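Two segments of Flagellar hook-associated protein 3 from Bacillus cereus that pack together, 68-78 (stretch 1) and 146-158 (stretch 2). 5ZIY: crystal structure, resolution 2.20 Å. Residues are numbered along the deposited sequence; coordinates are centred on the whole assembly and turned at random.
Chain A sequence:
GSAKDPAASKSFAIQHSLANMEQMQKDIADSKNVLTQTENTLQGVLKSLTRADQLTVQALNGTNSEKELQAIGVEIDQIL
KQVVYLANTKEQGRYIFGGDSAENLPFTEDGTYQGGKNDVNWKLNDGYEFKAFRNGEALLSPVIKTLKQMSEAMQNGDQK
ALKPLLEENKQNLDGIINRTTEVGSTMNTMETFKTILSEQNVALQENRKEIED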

ATOM      1  N   GLU A  68      -0.680  -2.340 -33.972  1.00 60.66           N
ATOM      2  CA  GLU A  68      -0.054  -3.074 -32.858  1.00 59.04           C
ATOM      3  C   GLU A  68       0.432  -2.193 -31.696  1.00 55.58           C
ATOM      4  O   GLU A  68       0.517  -2.664 -30.577  1.00 53.61           O
ATOM      5  CB  GLU A  68       1.098  -3.936 -33.372  1.00 61.41           C
ATOM      6  N   LEU A  69       0.765  -0.934 -31.966  1.00 54.50           N
ATOM      7  CA  LEU A  69       1.092   0.025 -30.905  1.00 52.20           C
ATOM      8  C   LEU A  69      -0.159   0.333 -30.092  1.00 49.95           C
ATOM      9  O   LEU A  69      -0.094   0.477 -28.861  1.00 48.12           O
ATOM     10  CB  LEU A  69       1.652   1.346 -31.457  1.00 52.85           C
ATOM     11  CG  LEU A  69       2.547   2.149 -30.491  1.00 52.43           C
ATOM     12  CD1 LEU A  69       4.015   1.697 -30.680  1.00 55.61           C
ATOM     13  CD2 LEU A  69       2.423   3.643 -30.709  1.00 52.91           C
ATOM     14  N   GLN A  70      -1.291   0.417 -30.786  1.00 50.06           N
ATOM     15  CA  GLN A  70      -2.581   0.584 -30.145  1.00 48.80           C
ATOM     16  C   GLN A  70      -2.936  -0.608 -29.243  1.00 48.31           C
ATOM     17  O   GLN A  70      -3.441  -0.398 -28.146  1.00 46.61           O
ATOM     18  CB  GLN A  70      -3.693   0.850 -31.186  1.00 50.23           C
ATOM     19  N   ALA A  71      -2.651  -1.847 -29.671  1.00 50.17           N
ATOM     20  CA  ALA A  71      -2.969  -2.995 -28.827  1.00 49.79           C
ATOM     21  C   ALA A  71      -2.180  -2.907 -27.503  1.00 47.45           C
ATOM     22  O   ALA A  71      -2.747  -3.076 -26.425  1.00 46.30           O
ATOM     23  CB  ALA A  71      -2.710  -4.306 -29.549  1.00 52.41           C
ATOM     24  N   ILE A  72      -0.888  -2.592 -27.583  1.00 46.42           N
ATOM     25  CA  ILE A  72      -0.079  -2.395 -26.373  1.00 43.70           C
ATOM     26  C   ILE A  72      -0.749  -1.328 -25.481  1.00 41.63           C
ATOM     27  O   ILE A  72      -0.899  -1.518 -24.266  1.00 38.52           O
ATOM     28  CB  ILE A  72       1.361  -1.948 -26.698  1.00 43.47           C
ATOM     29  CG1 ILE A  72       2.113  -3.012 -27.514  1.00 45.79           C
ATOM     30  CG2 ILE A  72       2.112  -1.694 -25.426  1.00 41.66           C
ATOM     31  CD1 ILE A  72       3.512  -2.565 -27.967  1.00 45.88           C
ATOM     32  N   GLY A  73      -1.155  -0.220 -26.114  1.00 41.90           N
ATOM     33  CA  GLY A  73      -1.915   0.861 -25.461  1.00 40.61           C
ATOM     34  C   GLY A  73      -3.146   0.367 -24.728  1.00 40.66           C
ATOM     35  O   GLY A  73      -3.425   0.807 -23.601  1.00 39.61           O
ATOM     36  N   VAL A  74      -3.875  -0.565 -25.346  1.00 42.75           N
ATOM     37  CA  VAL A  74      -5.045  -1.188 -24.703  1.00 42.75           C
ATOM     38  C   VAL A  74      -4.677  -1.882 -23.416  1.00 41.65           C
ATOM     39  O   VAL A  74      -5.277  -1.608 -22.386  1.00 41.38           O
ATOM     40  CB  VAL A  74      -5.763  -2.197 -25.628  1.00 45.18           C
ATOM     41  CG1 VAL A  74      -6.665  -3.105 -24.825  1.00 45.13           C
ATOM     42  CG2 VAL A  74      -6.574  -1.434 -26.713  1.00 47.92           C
ATOM     43  N   GLU A  75      -3.692  -2.771 -23.449  1.00 42.07           N
ATOM     44  CA  GLU A  75      -3.354  -3.549 -22.256  1.00 41.33           C
ATOM     45  C   GLU A  75      -2.867  -2.648 -21.121  1.00 37.59           C
ATOM     46  O   GLU A  75      -3.155  -2.913 -19.957  1.00 36.86           O
ATOM     47  CB  GLU A  75      -2.311  -4.612 -22.569  1.00 43.53           C
ATOM     48  CG  GLU A  75      -2.760  -6.032 -22.245  1.00 47.82           C
ATOM     49  CD  GLU A  75      -2.168  -6.564 -20.976  1.00 51.23           C
ATOM     50  OE1 GLU A  75      -2.621  -6.120 -19.894  1.00 51.55           O
ATOM     51  OE2 GLU A  75      -1.262  -7.444 -21.070  1.00 54.98           O
ATOM     52  N   ILE A  76      -2.148  -1.588 -21.460  1.00 35.42           N
ATOM     53  CA  ILE A  76      -1.758  -0.597 -20.478  1.00 34.21           C
ATOM     54  C   ILE A  76      -3.011   0.009 -19.791  1.00 32.86           C
ATOM     55  O   ILE A  76      -2.968   0.378 -18.636  1.00 30.70           O
ATOM     56  CB  ILE A  76      -0.930   0.521 -21.114  1.00 34.44           C
ATOM     57  CG1 ILE A  76       0.450   0.015 -21.544  1.00 36.51           C
ATOM     58  CG2 ILE A  76      -0.758   1.667 -20.143  1.00 33.79           C
ATOM     59  CD1 ILE A  76       1.521   0.285 -20.536  1.00 37.98           C
ATOM     60  N   ASP A  77      -4.106   0.110 -20.543  1.00 33.97           N
ATOM     61  CA  ASP A  77      -5.408   0.534 -20.021  1.00 34.01           C
ATOM     62  C   ASP A  77      -6.002  -0.452 -19.008  1.00 32.53           C
ATOM     63  O   ASP A  77      -6.613  -0.027 -18.023  1.00 30.90           O
ATOM     64  CB  ASP A  77      -6.379   0.766 -21.182  1.00 36.16           C
ATOM     65  CG  ASP A  77      -7.670   1.418 -20.751  1.00 39.01           C
ATOM     66  OD1 ASP A  77      -7.655   2.627 -20.442  1.00 39.52           O
ATOM     67  OD2 ASP A  77      -8.705   0.703 -20.757  1.00 44.22           O
ATOM     68  N   GLN A  78      -5.841  -1.743 -19.240  1.00 32.66           N
ATOM     69  CA  GLN A  78      -6.250  -2.732 -18.246  1.00 33.19           C
ATOM     70  C   GLN A  78      -5.430  -2.531 -16.954  1.00 30.46           C
ATOM     71  O   GLN A  78      -5.950  -2.607 -15.838  1.00 29.55           O
ATOM     72  CB  GLN A  78      -6.029  -4.173 -18.736  1.00 35.12           C
ATOM     73  CG  GLN A  78      -6.838  -4.636 -19.965  1.00 40.51           C
ATOM     74  CD  GLN A  78      -6.591  -6.132 -20.320  1.00 46.63           C
ATOM     75  OE1 GLN A  78      -5.935  -6.441 -21.321  1.00 51.54           O
ATOM     76  NE2 GLN A  78      -7.111  -7.055 -19.486  1.00 47.86           N
ATOM     77  N   THR A 146       0.637   8.932 -14.932  1.00 21.51           N
ATOM     78  CA  THR A 146       1.601   8.427 -15.900  1.00 22.41           C
ATOM     79  C   THR A 146       0.990   7.256 -16.701  1.00 22.19           C
ATOM     80  O   THR A 146       1.079   7.248 -17.912  1.00 23.17           O
ATOM     81  CB  THR A 146       2.917   8.005 -15.232  1.00 22.63           C
ATOM     82  OG1 THR A 146       3.482   9.139 -14.550  1.00 23.24           O
ATOM     83  CG2 THR A 146       3.939   7.476 -16.277  1.00 23.98           C
ATOM     84  N   LEU A 147       0.336   6.296 -16.028  1.00 21.13           N
ATOM     85  CA  LEU A 147      -0.237   5.144 -16.758  1.00 21.33           C
ATOM     86  C   LEU A 147      -1.282   5.675 -17.777  1.00 21.94           C
ATOM     87  O   LEU A 147      -1.356   5.216 -18.915  1.00 22.88           O
ATOM     88  CB  LEU A 147      -0.885   4.112 -15.809  1.00 20.41           C
ATOM     89  CG  LEU A 147       0.071   3.241 -14.975  1.00 20.40           C
ATOM     90  CD1 LEU A 147      -0.760   2.342 -13.972  1.00 19.77           C
ATOM     91  CD2 LEU A 147       1.003   2.421 -15.848  1.00 21.37           C
ATOM     92  N   LYS A 148      -2.069   6.656 -17.367  1.00 21.64           N
ATOM     93  CA  LYS A 148      -3.082   7.205 -18.264  1.00 23.20           C
ATOM     94  C   LYS A 148      -2.503   7.879 -19.512  1.00 24.44           C
ATOM     95  O   LYS A 148      -3.001   7.677 -20.605  1.00 24.72           O
ATOM     96  CB  LYS A 148      -4.019   8.129 -17.513  1.00 22.62           C
ATOM     97  CG  LYS A 148      -5.184   8.575 -18.363  1.00 26.21           C
ATOM     98  CD  LYS A 148      -5.941   9.668 -17.719  1.00 27.57           C
ATOM     99  CE  LYS A 148      -7.093  10.148 -18.605  1.00 30.98           C
ATOM    100  NZ  LYS A 148      -6.679  11.410 -19.248  1.00 34.55           N
ATOM    101  N   GLN A 149      -1.443   8.659 -19.357  1.00 25.69           N
ATOM    102  CA  GLN A 149      -0.785   9.261 -20.507  1.00 27.69           C
ATOM    103  C   GLN A 149      -0.075   8.181 -21.367  1.00 27.68           C
ATOM    104  O   GLN A 149       0.110   8.369 -22.574  1.00 27.27           O
ATOM    105  CB  GLN A 149       0.225  10.338 -20.079  1.00 28.35           C
ATOM    106  CG  GLN A 149      -0.332  11.482 -19.245  1.00 32.44           C
ATOM    107  CD  GLN A 149       0.798  12.351 -18.658  1.00 39.81           C
ATOM    108  OE1 GLN A 149       1.612  12.919 -19.408  1.00 44.13           O
ATOM    109  NE2 GLN A 149       0.874  12.427 -17.313  1.00 41.12           N
ATOM    110  N   MET A 150       0.337   7.076 -20.733  1.00 27.82           N
ATOM    111  CA  MET A 150       0.979   5.957 -21.438  1.00 28.66           C
ATOM    112  C   MET A 150      -0.032   5.315 -22.375  1.00 28.46           C
ATOM    113  O   MET A 150       0.218   5.173 -23.544  1.00 28.18           O
ATOM    114  CB  MET A 150       1.505   4.913 -20.458  1.00 29.37           C
ATOM    115  CG  MET A 150       2.909   5.180 -19.911  1.00 32.17           C
ATOM    116  SD  MET A 150       3.463   3.836 -18.799  1.00 31.48           S
ATOM    117  CE  MET A 150       5.250   4.021 -18.815  1.00 37.37           C
ATOM    118  N   SER A 151      -1.216   5.031 -21.843  1.00 27.49           N
ATOM    119  CA  SER A 151      -2.290   4.392 -22.589  1.00 28.33           C
ATOM    120  C   SER A 151      -2.770   5.262 -23.756  1.00 29.69           C
ATOM    121  O   SER A 151      -2.925   4.792 -24.900  1.00 31.47           O
ATOM    122  CB  SER A 151      -3.425   4.106 -21.607  1.00 27.44           C
ATOM    123  OG  SER A 151      -4.622   3.752 -22.261  1.00 31.90           O
ATOM    124  N   GLU A 152      -2.977   6.539 -23.488  1.00 27.51           N
ATOM    125  CA  GLU A 152      -3.348   7.452 -24.561  1.00 28.62           C
ATOM    126  C   GLU A 152      -2.250   7.640 -25.621  1.00 29.79           C
ATOM    127  O   GLU A 152      -2.559   7.662 -26.812  1.00 31.15           O
ATOM    128  CB  GLU A 152      -3.813   8.805 -23.988  1.00 28.41           C
ATOM    129  N   ALA A 153      -0.999   7.799 -25.195  1.00 29.51           N
ATOM    130  CA  ALA A 153       0.137   7.924 -26.138  1.00 32.05           C
ATOM    131  C   ALA A 153       0.201   6.725 -27.072  1.00 33.91           C
ATOM    132  O   ALA A 153       0.362   6.847 -28.286  1.00 35.64           O
ATOM    133  CB  ALA A 153       1.467   8.100 -25.410  1.00 30.74           C
ATOM    134  N   MET A 154      -0.014   5.564 -26.510  1.00 35.15           N
ATOM    135  CA  MET A 154       0.052   4.377 -27.316  1.00 38.12           C
ATOM    136  C   MET A 154      -1.130   4.276 -28.264  1.00 39.16           C
ATOM    137  O   MET A 154      -0.927   4.081 -29.469  1.00 41.34           O
ATOM    138  CB  MET A 154       0.203   3.162 -26.427  1.00 37.99           C
ATOM    139  CG  MET A 154       1.619   3.110 -25.892  1.00 41.33           C
ATOM    140  SD  MET A 154       1.971   1.724 -24.833  1.00 47.50           S
ATOM    141  CE  MET A 154       3.657   2.107 -24.347  1.00 46.49           C
ATOM    142  N   GLN A 155      -2.350   4.435 -27.775  1.00 38.52           N
ATOM    143  CA  GLN A 155      -3.453   4.240 -28.695  1.00 40.61           C
ATOM    144  C   GLN A 155      -3.671   5.368 -29.697  1.00 41.16           C
ATOM    145  O   GLN A 155      -4.456   5.211 -30.611  1.00 42.26           O
ATOM    146  CB  GLN A 155      -4.734   3.770 -28.034  1.00 40.88           C
ATOM    147  CG  GLN A 155      -5.325   4.551 -26.918  1.00 42.50           C
ATOM    148  CD  GLN A 155      -6.136   3.611 -26.039  1.00 44.35           C
ATOM    149  OE1 GLN A 155      -6.858   2.762 -26.556  1.00 47.34           O
ATOM    150  NE2 GLN A 155      -6.016   3.748 -24.721  1.00 43.16           N
ATOM    151  N   ASN A 156      -2.922   6.456 -29.559  1.00 40.20           N
ATOM    152  CA  ASN A 156      -2.930   7.536 -30.540  1.00 41.77           C
ATOM    153  C   ASN A 156      -1.655   7.564 -31.371  1.00 43.14           C
ATOM    154  O   ASN A 156      -1.386   8.527 -32.080  1.00 44.22           O
ATOM    155  CB  ASN A 156      -3.148   8.860 -29.816  1.00 39.88           C
ATOM    156  CG  ASN A 156      -4.450   8.878 -29.069  1.00 38.77           C
ATOM    157  OD1 ASN A 156      -5.377   8.132 -29.407  1.00 38.00           O
ATOM    158  ND2 ASN A 156      -4.539   9.709 -28.042  1.00 34.02           N
ATOM    159  N   GLY A 157      -0.873   6.496 -31.268  1.00 44.37           N
ATOM    160  CA  GLY A 157       0.391   6.369 -32.004  1.00 46.17           C
ATOM    161  C   GLY A 157       1.383   7.491 -31.747  1.00 46.90           C
ATOM    162  O   GLY A 157       2.133   7.865 -32.645  1.00 49.14           O
ATOM    163  N   ASP A 158       1.394   8.038 -30.527  1.00 45.83           N
ATOM    164  CA  ASP A 158       2.275   9.175 -30.200  1.00 46.32           C
ATOM    165  C   ASP A 158       3.568   8.631 -29.566  1.00 45.23           C
ATOM    166  O   ASP A 158       3.635   8.388 -28.349  1.00 42.69           O
ATOM    167  CB  ASP A 158       1.556  10.178 -29.282  1.00 45.93           C
ATOM    168  CG  ASP A 158       2.393  11.439 -28.989  1.00 49.33           C
ATOM    169  OD1 ASP A 158       3.458  11.633 -29.615  1.00 54.62           O
ATOM    170  OD2 ASP A 158       1.982  12.234 -28.109  1.00 52.38           O
TER

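Two helical segments of one chain, far apart in sequence, pack side by side and run nearly antiparallel: the N-to-C directions of helix 68-78 and helix 146-155 differ by 159°, and the axes come within 7.3 Å. So close an approach brings backbone against backbone, with CA of Gln 70 4.0 Å from CA of Gln 155 and CA of Gly 73 4.4 Å from CA of Met 154. Gly 73 makes this possible. Its CA lies 3.3 Å from CB of Met 154, and a CB built on it would point toward the second helix and fall 2.8 Å from both N of Gln 155 and CB of Met 154, a clash with each. Together the two segments bury 529 Å² of surface.

The apolar contact rests on two interlocking side chains. Met 154, with chi1 m and both later torsions t, is a knob among Leu 69, Ile 72, Gly 73 and Ile 76; its extended chain brings SD to 3.5 Å from CG2 of Ile 72 and 4.0 Å from CG1 of Ile 76. In return, Ile 76 points toward the second helix and sits among Leu 147, Met 150, Ser 151 and Met 154. Its CG2 is 4.0 Å from CB of Met 150, 3.9 Å from CB of Ser 151 and 3.8 Å from the backbone O of Leu 147, so the methyl packs on main chain as well as side chains. Met 150 starts toward the first helix, though its end leads away.

Near the end of the second helix, Leu 69 starts sideways and then turns inward: its CD2 lies 3.6 Å from O of Met 154 and 3.6 Å from CA of Gly 157. Gly 157 follows Asn 156, the first residue to leave helical geometry, and its phi of 57° is one that glycine adopts readily. The carbonyl beside Leu 69 is engaged in the turn, where N of Gly 157 donates to O of Met 154 at 3.0 Å.

Polar bonding between the segments is sparse. One hydrogen bond crosses, from OG of Ser 151 to O of Gly 73, weak at 3.4 Å. CB of Asp 77 packs 3.6 Å from the same Ser 151 OG. At the exposed margin, Gln 155 folds back along its own helix, its NE2 donating a weak hydrogen bond to O of Ser 151 at 3.3 Å, while its OE1 lies 4.2 Å from CG2 of Val 74.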